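Local coordinates for protein citryl-spermidine/3,4-dihydroxybenzoyl-citryl-spermidine:spermidine ligase (Bacillus anthracis, PDB 3TO3) that catalyses the ATP-dependent condensation of spermidine with citryl-spermidine intermediates, building the siderophore petrobactin for iron acquisition and virulence, at residues F121-A135 against P165-F179. Sequence-based numbering, arbitrary orientation.
Sequences FIHELEQTIFKDTIA and PSYKARIGFQYRDNF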
loop_
_atom_site.group_PDB
_atom_site.type_symbol
_atom_site.label_atom_id
_atom_site.label_comp_id
_atom_site.label_asym_id
_atom_site.label_seq_id
_atom_site.Cartn_x
_atom_site.Cartn_y
_atom_site.Cartn_z
ATOM N N PHE B 121 -11.771 1.721 5.642
ATOM C CA PHE B 121 -13.052 1.153 5.267
ATOM C C PHE B 121 -13.619 1.859 4.036
ATOM O O PHE B 121 -14.080 1.201 3.099
ATOM C CB PHE B 121 -14.016 1.237 6.451
ATOM C CG PHE B 121 -15.322 0.526 6.237
ATOM C CD1 PHE B 121 -15.357 -0.753 5.697
ATOM C CD2 PHE B 121 -16.507 1.119 6.615
ATOM C CE1 PHE B 121 -16.565 -1.425 5.517
ATOM C CE2 PHE B 121 -17.720 0.466 6.436
ATOM C CZ PHE B 121 -17.743 -0.822 5.899
ATOM N N ILE B 122 -13.571 3.192 4.032
ATOM C CA ILE B 122 -14.047 3.976 2.883
ATOM C C ILE B 122 -13.277 3.573 1.632
ATOM O O ILE B 122 -13.882 3.379 0.565
ATOM C CB ILE B 122 -13.839 5.475 3.093
ATOM C CG1 ILE B 122 -15.011 6.079 3.861
ATOM C CG2 ILE B 122 -13.706 6.187 1.755
ATOM C CD1 ILE B 122 -14.624 7.367 4.626
ATOM N N HIS B 123 -11.953 3.413 1.782
ATOM C CA HIS B 123 -11.068 3.020 0.682
ATOM C C HIS B 123 -11.454 1.649 0.138
ATOM O O HIS B 123 -11.472 1.445 -1.060
ATOM C CB HIS B 123 -9.604 2.981 1.128
ATOM C CG HIS B 123 -8.645 2.630 0.032
ATOM N ND1 HIS B 123 -8.613 3.299 -1.172
ATOM C CD2 HIS B 123 -7.666 1.700 -0.033
ATOM C CE1 HIS B 123 -7.654 2.798 -1.928
ATOM N NE2 HIS B 123 -7.064 1.825 -1.262
ATOM N N GLU B 124 -11.778 0.723 1.028
ATOM C CA GLU B 124 -12.162 -0.613 0.611
ATOM C C GLU B 124 -13.485 -0.638 -0.097
ATOM O O GLU B 124 -13.682 -1.448 -1.025
ATOM C CB GLU B 124 -12.225 -1.559 1.820
ATOM C CG GLU B 124 -10.867 -1.967 2.250
ATOM C CD GLU B 124 -10.888 -2.667 3.584
ATOM O OE1 GLU B 124 -11.795 -3.527 3.762
ATOM O OE2 GLU B 124 -10.006 -2.345 4.436
ATOM N N LEU B 125 -14.400 0.218 0.369
ATOM C CA LEU B 125 -15.708 0.333 -0.263
ATOM C C LEU B 125 -15.567 0.874 -1.693
ATOM O O LEU B 125 -16.232 0.389 -2.600
ATOM C CB LEU B 125 -16.665 1.213 0.565
ATOM C CG LEU B 125 -17.106 0.483 1.840
ATOM C CD1 LEU B 125 -17.928 1.377 2.738
ATOM C CD2 LEU B 125 -17.916 -0.735 1.490
ATOM N N GLU B 126 -14.719 1.888 -1.869
ATOM C CA GLU B 126 -14.469 2.474 -3.172
ATOM C C GLU B 126 -13.760 1.484 -4.088
ATOM O O GLU B 126 -14.025 1.431 -5.281
ATOM C CB GLU B 126 -13.617 3.756 -3.038
ATOM C CG GLU B 126 -14.406 4.908 -2.472
ATOM C CD GLU B 126 -13.545 6.146 -2.191
ATOM O OE1 GLU B 126 -12.295 6.038 -2.156
ATOM O OE2 GLU B 126 -14.130 7.234 -2.002
ATOM N N GLN B 127 -12.838 0.709 -3.538
ATOM C CA GLN B 127 -12.141 -0.264 -4.355
ATOM C C GLN B 127 -13.089 -1.381 -4.760
ATOM O O GLN B 127 -12.960 -1.924 -5.843
ATOM C CB GLN B 127 -10.906 -0.809 -3.644
ATOM C CG GLN B 127 -9.772 0.186 -3.629
ATOM C CD GLN B 127 -9.493 0.761 -4.995
ATOM O OE1 GLN B 127 -9.181 0.038 -5.950
ATOM N NE2 GLN B 127 -9.608 2.060 -5.102
ATOM N N THR B 128 -14.057 -1.692 -3.894
ATOM C CA THR B 128 -15.047 -2.725 -4.182
ATOM C C THR B 128 -15.900 -2.287 -5.359
ATOM O O THR B 128 -16.018 -2.999 -6.354
ATOM C CB THR B 128 -15.926 -3.071 -2.937
ATOM O OG1 THR B 128 -15.131 -3.832 -2.030
ATOM C CG2 THR B 128 -17.142 -3.917 -3.321
ATOM N N ILE B 129 -16.470 -1.099 -5.243
ATOM C CA ILE B 129 -17.208 -0.492 -6.331
ATOM C C ILE B 129 -16.385 -0.505 -7.612
ATOM O O ILE B 129 -16.879 -0.853 -8.686
ATOM C CB ILE B 129 -17.599 0.956 -5.953
ATOM C CG1 ILE B 129 -18.659 0.926 -4.858
ATOM C CG2 ILE B 129 -18.141 1.728 -7.137
ATOM C CD1 ILE B 129 -18.988 2.238 -4.382
ATOM N N PHE B 130 -15.120 -0.129 -7.502
ATOM C CA PHE B 130 -14.280 -0.074 -8.689
ATOM C C PHE B 130 -14.054 -1.452 -9.324
ATOM O O PHE B 130 -14.278 -1.632 -10.515
ATOM C CB PHE B 130 -12.948 0.587 -8.347
ATOM C CG PHE B 130 -11.937 0.565 -9.470
ATOM C CD1 PHE B 130 -12.082 1.386 -10.588
ATOM C CD2 PHE B 130 -10.820 -0.229 -9.376
ATOM C CE1 PHE B 130 -11.133 1.394 -11.613
ATOM C CE2 PHE B 130 -9.844 -0.229 -10.397
ATOM C CZ PHE B 130 -10.012 0.578 -11.523
ATOM N N LYS B 131 -13.600 -2.419 -8.532
ATOM C CA LYS B 131 -13.388 -3.745 -9.063
ATOM C C LYS B 131 -14.674 -4.448 -9.515
ATOM O O LYS B 131 -14.631 -5.206 -10.487
ATOM C CB LYS B 131 -12.611 -4.634 -8.100
ATOM C CG LYS B 131 -11.102 -4.452 -8.251
ATOM C CD LYS B 131 -10.543 -3.465 -7.224
ATOM C CE LYS B 131 -9.008 -3.466 -7.242
ATOM N NZ LYS B 131 -8.391 -2.714 -6.119
ATOM N N ASP B 132 -15.809 -4.221 -8.838
ATOM C CA ASP B 132 -16.976 -4.963 -9.235
ATOM C C ASP B 132 -17.626 -4.377 -10.492
ATOM O O ASP B 132 -18.177 -5.118 -11.312
ATOM C CB ASP B 132 -17.991 -5.179 -8.127
ATOM C CG ASP B 132 -19.061 -6.216 -8.530
ATOM O OD1 ASP B 132 -18.709 -7.277 -9.117
ATOM O OD2 ASP B 132 -20.256 -5.975 -8.277
ATOM N N THR B 133 -17.533 -3.060 -10.647
ATOM C CA THR B 133 -17.993 -2.394 -11.864
ATOM C C THR B 133 -17.364 -3.007 -13.117
ATOM O O THR B 133 -18.050 -3.268 -14.085
ATOM C CB THR B 133 -17.671 -0.887 -11.853
ATOM O OG1 THR B 133 -18.453 -0.236 -10.845
ATOM C CG2 THR B 133 -17.967 -0.269 -13.222
ATOM N N ILE B 134 -16.060 -3.248 -13.101
ATOM C CA ILE B 134 -15.401 -3.859 -14.260
ATOM C C ILE B 134 -15.926 -5.289 -14.484
ATOM O O ILE B 134 -16.198 -5.717 -15.624
ATOM C CB ILE B 134 -13.869 -3.898 -14.078
ATOM C CG1 ILE B 134 -13.354 -2.484 -13.848
ATOM C CG2 ILE B 134 -13.184 -4.496 -15.323
ATOM C CD1 ILE B 134 -12.092 -2.415 -13.038
ATOM N N ALA B 135 -16.084 -6.037 -13.400
ATOM C CA ALA B 135 -16.615 -7.394 -13.567
ATOM C C ALA B 135 -18.075 -7.411 -14.115
ATOM O O ALA B 135 -18.374 -8.155 -15.052
ATOM C CB ALA B 135 -16.486 -8.199 -12.293
ATOM N N PRO B 165 -20.292 -5.224 2.932
ATOM C CA PRO B 165 -20.406 -4.139 1.950
ATOM C C PRO B 165 -19.158 -3.963 1.069
ATOM O O PRO B 165 -19.319 -3.605 -0.107
ATOM C CB PRO B 165 -20.742 -2.909 2.799
ATOM C CG PRO B 165 -20.462 -3.321 4.227
ATOM C CD PRO B 165 -20.644 -4.785 4.294
ATOM N N SER B 166 -17.946 -4.223 1.550
ATOM C CA SER B 166 -16.925 -4.319 0.521
ATOM C C SER B 166 -16.513 -5.791 0.282
ATOM O O SER B 166 -15.611 -6.325 0.950
ATOM C CB SER B 166 -15.712 -3.490 0.957
ATOM O OG SER B 166 -15.243 -3.944 2.204
ATOM N N TYR B 167 -17.086 -6.372 -0.768
ATOM C CA TYR B 167 -16.907 -7.779 -1.111
ATOM C C TYR B 167 -15.854 -8.046 -2.183
ATOM O O TYR B 167 -15.551 -9.193 -2.496
ATOM C CB TYR B 167 -18.272 -8.323 -1.599
ATOM C CG TYR B 167 -19.006 -7.430 -2.617
ATOM C CD1 TYR B 167 -18.703 -7.492 -3.975
ATOM C CD2 TYR B 167 -19.964 -6.506 -2.216
ATOM C CE1 TYR B 167 -19.351 -6.685 -4.911
ATOM C CE2 TYR B 167 -20.625 -5.690 -3.149
ATOM C CZ TYR B 167 -20.309 -5.795 -4.497
ATOM O OH TYR B 167 -20.927 -5.004 -5.436
ATOM N N LYS B 168 -15.477 -6.975 -2.862
ATOM C CA LYS B 168 -14.405 -6.848 -3.861
ATOM C C LYS B 168 -13.082 -6.069 -3.650
ATOM O O LYS B 168 -12.461 -5.686 -4.643
ATOM C CB LYS B 168 -14.963 -6.723 -5.282
ATOM C CG LYS B 168 -14.402 -7.797 -6.212
ATOM C CD LYS B 168 -15.244 -7.894 -7.476
ATOM C CE LYS B 168 -16.175 -9.092 -7.410
ATOM N NZ LYS B 168 -16.982 -9.203 -8.634
ATOM N N ALA B 169 -12.778 -5.616 -2.445
ATOM C CA ALA B 169 -11.742 -4.585 -2.281
ATOM C C ALA B 169 -10.451 -4.849 -3.047
ATOM O O ALA B 169 -9.972 -3.969 -3.793
ATOM C CB ALA B 169 -11.435 -4.363 -0.820
ATOM N N ARG B 170 -9.907 -6.045 -2.866
ATOM C CA ARG B 170 -8.634 -6.429 -3.477
ATOM C C ARG B 170 -7.545 -5.363 -3.344
ATOM O O ARG B 170 -6.933 -4.987 -4.350
ATOM C CB ARG B 170 -8.819 -6.765 -4.957
ATOM C CG ARG B 170 -9.399 -8.136 -5.216
ATOM C CD ARG B 170 -9.929 -8.276 -6.641
ATOM N NE ARG B 170 -10.913 -9.342 -6.706
ATOM C CZ ARG B 170 -11.497 -9.782 -7.819
ATOM N NH1 ARG B 170 -11.210 -9.238 -8.994
ATOM N NH2 ARG B 170 -12.395 -10.757 -7.740
ATOM N N ILE B 171 -7.313 -4.857 -2.131
ATOM C CA ILE B 171 -6.253 -3.851 -1.914
ATOM C C ILE B 171 -4.859 -4.445 -2.256
ATOM O O ILE B 171 -4.437 -5.494 -1.732
ATOM C CB ILE B 171 -6.275 -3.293 -0.463
ATOM C CG1 ILE B 171 -7.723 -3.053 0.008
ATOM C CG2 ILE B 171 -5.371 -2.008 -0.306
ATOM C CD1 ILE B 171 -8.491 -2.010 -0.753
ATOM N N GLY B 172 -4.136 -3.743 -3.120
ATOM C CA GLY B 172 -2.943 -4.266 -3.774
ATOM C C GLY B 172 -3.054 -4.553 -5.270
ATOM O O GLY B 172 -2.014 -4.540 -5.937
ATOM N N PHE B 173 -4.270 -4.719 -5.823
ATOM C CA PHE B 173 -4.454 -4.819 -7.291
ATOM C C PHE B 173 -4.886 -3.479 -7.857
ATOM O O PHE B 173 -5.915 -2.920 -7.436
ATOM C CB PHE B 173 -5.547 -5.841 -7.705
ATOM C CG PHE B 173 -5.137 -7.305 -7.609
ATOM C CD1 PHE B 173 -3.865 -7.684 -7.223
ATOM C CD2 PHE B 173 -6.058 -8.313 -7.904
ATOM C CE1 PHE B 173 -3.496 -9.067 -7.142
ATOM C CE2 PHE B 173 -5.707 -9.667 -7.820
ATOM C CZ PHE B 173 -4.421 -10.045 -7.434
ATOM N N GLN B 174 -4.138 -2.959 -8.831
ATOM C CA GLN B 174 -4.698 -1.892 -9.665
ATOM C C GLN B 174 -5.403 -2.568 -10.856
ATOM O O GLN B 174 -5.479 -3.808 -10.907
ATOM C CB GLN B 174 -3.631 -0.878 -10.073
ATOM C CG GLN B 174 -3.180 -0.017 -8.885
ATOM C CD GLN B 174 -4.363 0.638 -8.144
ATOM O OE1 GLN B 174 -4.473 0.533 -6.916
ATOM N NE2 GLN B 174 -5.251 1.321 -8.897
ATOM N N TYR B 175 -5.944 -1.795 -11.796
ATOM C CA TYR B 175 -6.810 -2.419 -12.797
ATOM C C TYR B 175 -6.149 -3.544 -13.624
ATOM O O TYR B 175 -6.799 -4.544 -13.937
ATOM C CB TYR B 175 -7.486 -1.390 -13.692
ATOM C CG TYR B 175 -6.685 -0.893 -14.887
ATOM C CD1 TYR B 175 -6.724 -1.560 -16.111
ATOM C CD2 TYR B 175 -5.951 0.282 -14.815
ATOM C CE1 TYR B 175 -6.016 -1.080 -17.221
ATOM C CE2 TYR B 175 -5.247 0.765 -15.907
ATOM C CZ TYR B 175 -5.271 0.087 -17.106
ATOM O OH TYR B 175 -4.566 0.587 -18.189
ATOM N N ARG B 176 -4.869 -3.382 -13.950
ATOM C CA ARG B 176 -4.181 -4.315 -14.831
ATOM C C ARG B 176 -3.960 -5.673 -14.163
ATOM O O ARG B 176 -4.281 -6.710 -14.732
ATOM C CB ARG B 176 -2.878 -3.698 -15.323
ATOM C CG ARG B 176 -2.374 -4.272 -16.626
ATOM C CD ARG B 176 -1.382 -3.324 -17.296
ATOM N NE ARG B 176 -2.075 -2.290 -18.047
ATOM C CZ ARG B 176 -2.617 -2.510 -19.240
ATOM N NH1 ARG B 176 -2.532 -3.720 -19.785
ATOM N NH2 ARG B 176 -3.248 -1.539 -19.883
ATOM N N ASP B 177 -3.436 -5.662 -12.939
ATOM C CA ASP B 177 -3.358 -6.875 -12.145
ATOM C C ASP B 177 -4.735 -7.495 -11.926
ATOM O O ASP B 177 -4.881 -8.721 -11.890
ATOM C CB ASP B 177 -2.689 -6.599 -10.798
ATOM C CG ASP B 177 -1.159 -6.545 -10.899
ATOM O OD1 ASP B 177 -0.569 -7.206 -11.793
ATOM O OD2 ASP B 177 -0.555 -5.840 -10.065
ATOM N N ASN B 178 -5.748 -6.652 -11.773
ATOM C CA ASN B 178 -7.090 -7.166 -11.535
ATOM C C ASN B 178 -7.564 -7.988 -12.747
ATOM O O ASN B 178 -8.107 -9.105 -12.590
ATOM C CB ASN B 178 -8.091 -6.034 -11.224
ATOM C CG ASN B 178 -9.416 -6.568 -10.802
ATOM O OD1 ASN B 178 -9.489 -7.325 -9.803
ATOM N ND2 ASN B 178 -10.475 -6.255 -11.580
ATOM N N PHE B 179 -7.361 -7.421 -13.942
ATOM C CA PHE B 179 -7.594 -8.123 -15.198
ATOM C C PHE B 179 -6.817 -9.446 -15.277
ATOM O O PHE B 179 -7.328 -10.435 -15.794
ATOM C CB PHE B 179 -7.204 -7.264 -16.378
ATOM C CG PHE B 179 -8.306 -6.385 -16.879
ATOM C CD1 PHE B 179 -9.615 -6.799 -16.852
ATOM C CD2 PHE B 179 -8.028 -5.141 -17.378
ATOM C CE1 PHE B 179 -10.623 -5.964 -17.320
ATOM C CE2 PHE B 179 -9.031 -4.317 -17.842
ATOM C CZ PHE B 179 -10.327 -4.731 -17.812
HETATM O O HOH W 1 -13.371 -7.506 -11.114
#
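Bent at chi2 and extended beyond it, Lys131 sends its ammonium into the carbonyls of the turn Arg170-Phe173, while Asp132, with CG anti to the backbone N (chi1 -168°), turns its carboxylate to Tyr167 and Lys168. In this IucA/IucC-family synthetase, helix 115-138 thus packs against the loop 165-174 that leads into helix 175-181; the side chain of Tyr167 in this loop comes within about 5 Å of the bound ATP, nearest atoms. Four oxygens surround the buried NZ of Lys131 and must share its three protons: Phe173 O at 2.8 Å and Ala169 O at 3.1 Å, both with NZ in the carbonyl plane, Gln127 OE1, met on a lone pair, and Arg170 O of the type II turn, approached from above its plane and least favourably placed. The two oxygens of Asp132 take different partners: Lys168 NZ forms a salt bridge to OD1 (2.6 Å) on the anti side, well out of the carboxylate plane, and Tyr167 OH donates to OD2 from above that plane. Glu184 is a second partner of Lys168. Carboxylate and phenol planes stand 82° apart. Further along, Ile134 CG2 packs on Phe179 CE1 at 3.6 Å. Thr128 CG2 sits over the centre of the Tyr167 ring, 3.7 Å from the centroid and 4° off the normal, a CH-pi contact.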